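Local coordinates for protein cortical-lytic enzyme (Bacillus cereus, PDB 4S3J) that acts as an N-acetylglucosaminidase on partially degraded cortex peptidoglycan during spore germination, through a glycosyl hydrolase family 18 TIM barrel, at residues Y245-T250 against G273-F278; V279-Y284 against Q316-G321. All coordinates share one frame; numbering follows the deposited sequence.

Interaction 1 of 2, residues Y245-T250 against G273-F278; sequences YTLSTT and GQIVDF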
ATOM      1  N   TYR A 245      17.746  -1.937 -16.990  1.00 25.84           N
ATOM      2  CA  TYR A 245      16.305  -2.167 -16.940  1.00 24.20           C
ATOM      3  C   TYR A 245      16.012  -3.384 -16.076  1.00 26.74           C
ATOM      4  O   TYR A 245      16.831  -4.304 -15.987  1.00 30.15           O
ATOM      5  CB  TYR A 245      15.691  -2.385 -18.333  1.00 24.64           C
ATOM      6  CG  TYR A 245      15.675  -1.158 -19.220  1.00 29.67           C
ATOM      7  CD1 TYR A 245      16.855  -0.643 -19.745  1.00 40.19           C
ATOM      8  CD2 TYR A 245      14.488  -0.480 -19.493  1.00 27.96           C
ATOM      9  CE1 TYR A 245      16.850   0.475 -20.559  1.00 48.35           C
ATOM     10  CE2 TYR A 245      14.476   0.639 -20.305  1.00 33.47           C
ATOM     11  CZ  TYR A 245      15.661   1.117 -20.829  1.00 45.96           C
ATOM     12  OH  TYR A 245      15.653   2.237 -21.625  1.00 45.91           O
ATOM     13  N   THR A 246      14.823  -3.398 -15.483  1.00 26.11           N
ATOM     14  CA  THR A 246      14.339  -4.512 -14.676  1.00 24.38           C
ATOM     15  C   THR A 246      12.939  -4.949 -15.113  1.00 20.76           C
ATOM     16  O   THR A 246      12.243  -4.227 -15.835  1.00 21.95           O
ATOM     17  CB  THR A 246      14.285  -4.154 -13.189  1.00 27.16           C
ATOM     18  OG1 THR A 246      13.477  -2.984 -13.004  1.00 24.05           O
ATOM     19  CG2 THR A 246      15.677  -3.904 -12.673  1.00 25.05           C
ATOM     20  N   LEU A 247      12.534  -6.118 -14.630  1.00 24.38           N
ATOM     21  CA  LEU A 247      11.251  -6.720 -14.962  1.00 23.23           C
ATOM     22  C   LEU A 247      10.465  -7.044 -13.693  1.00 21.67           C
ATOM     23  O   LEU A 247      11.025  -7.568 -12.731  1.00 21.63           O
ATOM     24  CB  LEU A 247      11.487  -7.992 -15.772  1.00 23.64           C
ATOM     25  CG  LEU A 247      10.316  -8.913 -16.077  1.00 23.39           C
ATOM     26  CD1 LEU A 247       9.285  -8.189 -16.969  1.00 26.02           C
ATOM     27  CD2 LEU A 247      10.818 -10.209 -16.772  1.00 22.70           C
ATOM     28  N   SER A 248       9.170  -6.728 -13.686  1.00 19.08           N
ATOM     29  CA  SER A 248       8.333  -7.060 -12.548  1.00 18.60           C
ATOM     30  C   SER A 248       6.955  -7.513 -12.993  1.00 19.95           C
ATOM     31  O   SER A 248       6.563  -7.299 -14.145  1.00 18.24           O
ATOM     32  CB  SER A 248       8.219  -5.857 -11.592  1.00 19.71           C
ATOM     33  OG  SER A 248       7.651  -4.728 -12.240  1.00 20.50           O
ATOM     34  N   THR A 249       6.243  -8.169 -12.080  1.00 19.69           N
ATOM     35  CA  THR A 249       4.892  -8.659 -12.339  1.00 21.28           C
ATOM     36  C   THR A 249       3.961  -8.497 -11.145  1.00 19.90           C
ATOM     37  O   THR A 249       4.415  -8.423  -9.982  1.00 18.36           O
ATOM     38  CB  THR A 249       4.891 -10.145 -12.686  1.00 20.29           C
ATOM     39  OG1 THR A 249       5.521 -10.856 -11.619  1.00 22.61           O
ATOM     40  CG2 THR A 249       5.607 -10.409 -14.028  1.00 20.07           C
ATOM     41  N   THR A 250       2.663  -8.484 -11.442  1.00 21.17           N
ATOM     42  CA  THR A 250       1.616  -8.559 -10.439  1.00 17.81           C
ATOM     43  C   THR A 250       1.199 -10.007 -10.189  1.00 18.51           C
ATOM     44  O   THR A 250       0.979 -10.775 -11.126  1.00 20.88           O
ATOM     45  CB  THR A 250       0.372  -7.738 -10.873  1.00 21.92           C
ATOM     46  OG1 THR A 250       0.709  -6.346 -10.894  1.00 24.56           O
ATOM     47  CG2 THR A 250      -0.803  -7.968  -9.923  1.00 25.62           C
ATOM     48  N   GLY A 273       9.243 -16.003  -9.744  1.00 24.29           N
ATOM     49  CA  GLY A 273      10.254 -15.592  -8.785  1.00 27.24           C
ATOM     50  C   GLY A 273      11.677 -15.842  -9.256  1.00 31.78           C
ATOM     51  O   GLY A 273      12.625 -15.167  -8.845  1.00 32.62           O
ATOM     52  N   GLN A 274      11.824 -16.837 -10.123  1.00 28.78           N
ATOM     53  CA  GLN A 274      13.107 -17.182 -10.688  1.00 31.22           C
ATOM     54  C   GLN A 274      13.501 -16.245 -11.840  1.00 38.69           C
ATOM     55  O   GLN A 274      14.676 -16.128 -12.182  1.00 31.36           O
ATOM     56  CB  GLN A 274      13.073 -18.646 -11.148  1.00 32.18           C
ATOM     57  CG  GLN A 274      14.435 -19.255 -11.377  1.00 52.01           C
ATOM     58  CD  GLN A 274      14.374 -20.762 -11.550  1.00 71.21           C
ATOM     59  OE1 GLN A 274      13.450 -21.416 -11.063  1.00 74.04           O
ATOM     60  NE2 GLN A 274      15.361 -21.321 -12.236  1.00 73.14           N
ATOM     61  N   ILE A 275      12.505 -15.638 -12.480  1.00 25.73           N
ATOM     62  CA  ILE A 275      12.724 -14.805 -13.652  1.00 27.41           C
ATOM     63  C   ILE A 275      12.807 -13.310 -13.345  1.00 27.74           C
ATOM     64  O   ILE A 275      13.687 -12.614 -13.837  1.00 28.84           O
ATOM     65  CB  ILE A 275      11.607 -15.024 -14.687  1.00 26.96           C
ATOM     66  CG1 ILE A 275      11.526 -16.502 -15.088  1.00 30.02           C
ATOM     67  CG2 ILE A 275      11.836 -14.155 -15.923  1.00 27.19           C
ATOM     68  CD1 ILE A 275      10.244 -16.887 -15.787  1.00 25.04           C
ATOM     69  N   VAL A 276      11.844 -12.799 -12.593  1.00 23.08           N
ATOM     70  CA  VAL A 276      11.693 -11.350 -12.457  1.00 24.36           C
ATOM     71  C   VAL A 276      12.569 -10.719 -11.357  1.00 23.43           C
ATOM     72  O   VAL A 276      13.131 -11.408 -10.502  1.00 26.01           O
ATOM     73  CB  VAL A 276      10.212 -10.983 -12.182  1.00 23.47           C
ATOM     74  CG1 VAL A 276       9.281 -11.613 -13.217  1.00 23.61           C
ATOM     75  CG2 VAL A 276       9.812 -11.395 -10.773  1.00 27.06           C
ATOM     76  N   ASP A 277      12.700  -9.397 -11.400  1.00 22.82           N
ATOM     77  CA  ASP A 277      13.430  -8.658 -10.373  1.00 22.82           C
ATOM     78  C   ASP A 277      12.597  -8.468  -9.115  1.00 23.96           C
ATOM     79  O   ASP A 277      13.130  -8.553  -8.008  1.00 24.82           O
ATOM     80  CB  ASP A 277      13.889  -7.313 -10.932  1.00 24.27           C
ATOM     81  CG  ASP A 277      14.966  -7.469 -11.991  1.00 28.97           C
ATOM     82  OD1 ASP A 277      16.132  -7.681 -11.596  1.00 33.41           O
ATOM     83  OD2 ASP A 277      14.650  -7.437 -13.201  1.00 24.54           O
ATOM     84  N   PHE A 278      11.307  -8.204  -9.272  1.00 20.97           N
ATOM     85  CA  PHE A 278      10.406  -8.187  -8.129  1.00 19.93           C
ATOM     86  C   PHE A 278       8.971  -8.444  -8.545  1.00 20.77           C
ATOM     87  O   PHE A 278       8.628  -8.367  -9.734  1.00 19.11           O
ATOM     88  CB  PHE A 278      10.522  -6.870  -7.359  1.00 19.65           C
ATOM     89  CG  PHE A 278      10.050  -5.641  -8.103  1.00 20.36           C
ATOM     90  CD1 PHE A 278       8.712  -5.256  -8.075  1.00 21.34           C
ATOM     91  CD2 PHE A 278      10.952  -4.834  -8.763  1.00 20.35           C
ATOM     92  CE1 PHE A 278       8.284  -4.090  -8.728  1.00 19.54           C
ATOM     93  CE2 PHE A 278      10.547  -3.679  -9.402  1.00 19.51           C
ATOM     94  CZ  PHE A 278       9.208  -3.305  -9.388  1.00 21.31           C
TER
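Asp277 and Leu247 grip each other with two bonds. The carboxylate comes up beside the strand, CG anti to the carbonyl carbon (chi1 -69°), so that Asp277 OD2 takes the N-H of Leu247 at 2.9 Å on its anti lone pair, nearly straight. In return Asp277 N donates a hydrogen bond to Leu247 O at 2.8 Å, in the carbonyl plane. The carboxylate thus closes a ring around one strand residue at the point where the incoming chain has not yet settled into strand pairing. Thr246 crosses it at about a right angle, its CB 3.3 Å from Asp277 OD2. One residue on, Phe278 forms a parallel bridge with Ser248. Here the backbone bond is weak, 3.4 Å from Thr249 N to Phe278 O, and Ser248 CA adds a C-H...O contact to the same oxygen at 3.1 Å. With CG between its backbone N and carbonyl carbon (chi1 66°), the Phe278 ring swings under Ser248, whose CB sits over one face in a CH-pi contact, 3.5 Å from the centroid. On the other side of the strand, Val276 CG1 lies against Leu247 CG and Thr249 CG2.

Asp277 OD2 also makes a salt bridge to Lys238, which should favour its ionised form, while Asp214 hydrogen-bonds the hydroxyls of Thr246 and Ser248, the latter also bonded to His216. Strand 246-251 runs between strands 214-218 and 278-281 in the wall of the family 18 TIM barrel, with Leu247, Thr249 and Ile275 packed against helix 227-240 on the outside.

Interaction 2 of 2, residues V279-Y284 against Q316-G321; sequences VVIMTY and QKIMMG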
ATOM      1  N   VAL A 279       8.164  -8.827  -7.562  1.00 20.85           N
ATOM      2  CA  VAL A 279       6.726  -9.029  -7.733  1.00 18.37           C
ATOM      3  C   VAL A 279       5.968  -8.098  -6.803  1.00 17.99           C
ATOM      4  O   VAL A 279       6.457  -7.734  -5.730  1.00 18.99           O
ATOM      5  CB  VAL A 279       6.282 -10.484  -7.439  1.00 20.15           C
ATOM      6  CG1 VAL A 279       6.949 -11.471  -8.409  1.00 20.74           C
ATOM      7  CG2 VAL A 279       6.586 -10.880  -6.002  1.00 23.62           C
ATOM      8  N   VAL A 280       4.781  -7.718  -7.257  1.00 16.78           N
ATOM      9  CA  VAL A 280       3.804  -6.992  -6.445  1.00 16.22           C
ATOM     10  C   VAL A 280       2.642  -7.941  -6.160  1.00 18.34           C
ATOM     11  O   VAL A 280       1.919  -8.333  -7.075  1.00 17.92           O
ATOM     12  CB  VAL A 280       3.300  -5.709  -7.144  1.00 15.82           C
ATOM     13  CG1 VAL A 280       2.180  -5.074  -6.348  1.00 17.39           C
ATOM     14  CG2 VAL A 280       4.432  -4.712  -7.315  1.00 22.26           C
ATOM     15  N   ILE A 281       2.493  -8.335  -4.894  1.00 17.84           N
ATOM     16  CA  ILE A 281       1.438  -9.265  -4.509  1.00 16.01           C
ATOM     17  C   ILE A 281       0.259  -8.471  -3.992  1.00 17.81           C
ATOM     18  O   ILE A 281       0.415  -7.625  -3.115  1.00 18.02           O
ATOM     19  CB  ILE A 281       1.902 -10.283  -3.445  1.00 16.41           C
ATOM     20  CG1 ILE A 281       3.216 -10.950  -3.881  1.00 20.14           C
ATOM     21  CG2 ILE A 281       0.799 -11.317  -3.183  1.00 20.14           C
ATOM     22  CD1 ILE A 281       3.716 -12.040  -2.958  1.00 20.32           C
ATOM     23  N   MET A 282      -0.913  -8.732  -4.549  1.00 16.63           N
ATOM     24  CA  MET A 282      -2.108  -7.964  -4.215  1.00 14.80           C
ATOM     25  C   MET A 282      -2.720  -8.428  -2.892  1.00 18.40           C
ATOM     26  O   MET A 282      -3.825  -8.986  -2.846  1.00 17.63           O
ATOM     27  CB  MET A 282      -3.122  -8.061  -5.349  1.00 18.15           C
ATOM     28  CG  MET A 282      -2.632  -7.367  -6.601  1.00 18.51           C
ATOM     29  SD  MET A 282      -3.841  -7.316  -7.928  1.00 22.21           S
ATOM     30  CE  MET A 282      -4.053  -9.073  -8.216  1.00 19.71           C
ATOM     31  N   THR A 283      -1.995  -8.149  -1.812  1.00 17.81           N
ATOM     32  CA  THR A 283      -2.410  -8.508  -0.459  1.00 17.58           C
ATOM     33  C   THR A 283      -3.445  -7.514   0.104  1.00 17.54           C
ATOM     34  O   THR A 283      -3.209  -6.818   1.098  1.00 16.69           O
ATOM     35  CB  THR A 283      -1.171  -8.613   0.464  1.00 15.71           C
ATOM     36  OG1 THR A 283      -0.197  -7.628   0.076  1.00 17.21           O
ATOM     37  CG2 THR A 283      -0.526  -9.986   0.349  1.00 17.57           C
ATOM     38  N   TYR A 284      -4.589  -7.442  -0.569  1.00 16.32           N
ATOM     39  CA  TYR A 284      -5.699  -6.615  -0.125  1.00 14.66           C
ATOM     40  C   TYR A 284      -6.988  -7.155  -0.741  1.00 18.54           C
ATOM     41  O   TYR A 284      -6.943  -8.117  -1.502  1.00 20.81           O
ATOM     42  CB  TYR A 284      -5.440  -5.150  -0.466  1.00 14.16           C
ATOM     43  CG  TYR A 284      -4.953  -4.878  -1.861  1.00 17.90           C
ATOM     44  CD1 TYR A 284      -5.825  -4.967  -2.928  1.00 20.49           C
ATOM     45  CD2 TYR A 284      -3.632  -4.537  -2.119  1.00 18.65           C
ATOM     46  CE1 TYR A 284      -5.414  -4.719  -4.217  1.00 29.65           C
ATOM     47  CE2 TYR A 284      -3.210  -4.278  -3.424  1.00 23.09           C
ATOM     48  CZ  TYR A 284      -4.112  -4.375  -4.460  1.00 25.52           C
ATOM     49  OH  TYR A 284      -3.732  -4.129  -5.754  1.00 30.34           O
ATOM     50  N   GLN A 316      13.581 -10.715  -0.776  1.00 26.57           N
ATOM     51  CA  GLN A 316      13.874  -9.368  -1.283  1.00 25.14           C
ATOM     52  C   GLN A 316      13.077  -9.031  -2.541  1.00 26.73           C
ATOM     53  O   GLN A 316      12.927  -7.857  -2.891  1.00 24.93           O
ATOM     54  CB  GLN A 316      15.364  -9.213  -1.593  1.00 28.23           C
ATOM     55  CG  GLN A 316      15.912 -10.216  -2.587  1.00 41.81           C
ATOM     56  CD  GLN A 316      16.475 -11.464  -1.932  1.00 58.17           C
ATOM     57  OE1 GLN A 316      15.899 -12.008  -0.989  1.00 62.39           O
ATOM     58  NE2 GLN A 316      17.603 -11.932  -2.444  1.00 67.33           N
ATOM     59  N   LYS A 317      12.594 -10.049  -3.246  1.00 22.85           N
ATOM     60  CA  LYS A 317      11.820  -9.818  -4.454  1.00 19.70           C
ATOM     61  C   LYS A 317      10.356  -9.473  -4.171  1.00 22.14           C
ATOM     62  O   LYS A 317       9.618  -9.127  -5.085  1.00 24.22           O
ATOM     63  CB  LYS A 317      11.866 -11.037  -5.369  1.00 24.15           C
ATOM     64  CG  LYS A 317      13.219 -11.298  -5.941  1.00 24.82           C
ATOM     65  CD  LYS A 317      13.137 -12.239  -7.141  1.00 24.35           C
ATOM     66  CE  LYS A 317      14.526 -12.484  -7.751  1.00 24.39           C
ATOM     67  NZ  LYS A 317      14.486 -13.266  -9.019  1.00 25.25           N
ATOM     68  N   ILE A 318       9.940  -9.590  -2.915  1.00 23.01           N
ATOM     69  CA  ILE A 318       8.521  -9.438  -2.583  1.00 20.21           C
ATOM     70  C   ILE A 318       8.151  -7.998  -2.204  1.00 17.08           C
ATOM     71  O   ILE A 318       8.707  -7.430  -1.248  1.00 19.33           O
ATOM     72  CB  ILE A 318       8.113 -10.387  -1.432  1.00 22.26           C
ATOM     73  CG1 ILE A 318       8.328 -11.839  -1.849  1.00 23.70           C
ATOM     74  CG2 ILE A 318       6.640 -10.152  -1.043  1.00 20.97           C
ATOM     75  CD1 ILE A 318       8.259 -12.849  -0.714  1.00 24.76           C
ATOM     76  N   MET A 319       7.211  -7.431  -2.962  1.00 17.00           N
ATOM     77  CA  MET A 319       6.588  -6.156  -2.625  1.00 18.85           C
ATOM     78  C   MET A 319       5.180  -6.437  -2.142  1.00 18.96           C
ATOM     79  O   MET A 319       4.362  -6.980  -2.881  1.00 19.55           O
ATOM     80  CB  MET A 319       6.559  -5.197  -3.818  1.00 18.64           C
ATOM     81  CG  MET A 319       7.905  -4.957  -4.499  1.00 18.35           C
ATOM     82  SD  MET A 319       9.054  -4.040  -3.438  1.00 25.40           S
ATOM     83  CE  MET A 319      10.630  -4.702  -4.006  1.00 42.40           C
ATOM     84  N   MET A 320       4.916  -6.085  -0.889  1.00 16.44           N
ATOM     85  CA  MET A 320       3.603  -6.271  -0.275  1.00 17.56           C
ATOM     86  C   MET A 320       2.616  -5.218  -0.756  1.00 16.82           C
ATOM     87  O   MET A 320       2.823  -4.018  -0.544  1.00 15.74           O
ATOM     88  CB  MET A 320       3.728  -6.204   1.258  1.00 17.31           C
ATOM     89  CG  MET A 320       2.405  -6.391   2.013  1.00 14.75           C
ATOM     90  SD  MET A 320       2.596  -6.061   3.783  1.00 18.66           S
ATOM     91  CE  MET A 320       2.721  -4.279   3.776  1.00 17.53           C
ATOM     92  N   GLY A 321       1.534  -5.657  -1.390  1.00 17.19           N
ATOM     93  CA  GLY A 321       0.474  -4.743  -1.786  1.00 13.60           C
ATOM     94  C   GLY A 321      -0.233  -4.166  -0.579  1.00 17.52           C
ATOM     95  O   GLY A 321      -0.490  -4.874   0.393  1.00 15.73           O
TER
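Strands 279-281 and 318-321 run parallel, their axes 4.9 Å apart at closest and 28° from aligned. Four backbone bonds step from one to the other: Val279 N to Lys317 O, Met319 N to Val279 O, Ile281 N to Met319 O at 3.1 Å and almost straight, and Gly321 N to Ile281 O. That last oxygen is held twice, because Thr283 N also reaches Ile281 O, at 2.8 Å, as the chain leaves the strand through an inverse gamma turn centred on Met282. Helix 299-312 connects the two strands, making this a beta-alpha-beta unit of the TIM barrel.

On the helix side, Ile281 CD1 meets Ile318 CG2 at 4.0 Å, the two side chains crossing obliquely against Ala309. On the barrel interior, Val280 CG2 touches Met319 CB at 4.1 Å, next to Ile108; Met319 bends at chi2 (-68°), which carries its sulfur away from Val280. Beyond the strand end, Thr283 turns OG1 between its backbone N and carbonyl carbon (chi1 35°) and donates to Gly321 O at 2.8 Å, in the carbonyl plane and on a lone pair. Gly321 brings only backbone to this spot, packed close against Ile281 O, and the Tyr284 ring sets its edge there, CD2 3.7 Å from Gly321 C, with Tyr284 about 7 Å, side chain to side chain, from Glu220, the probable proton donor.

From the N terminus, strand 246-251 comes first; the chain then loops out and returns through helix 269-275, and interaction 1 closes that loop as strand 278-281 begins. Interaction 2 opens at the very next residue and closes a second loop, through helix 299-312, when strand 318-330 pairs with 278-281. The two are in series, neither nested nor crossed, and strand 278-281 is common to both, joining three consecutive parallel strands of the barrel wall. Lys317 ties them further: its NZ, 2.7 Å from Gly273 O and 2.7 Å from Val276 O, probably bonds to both, fastening the end of helix 269-275 to the start of strand 318-330.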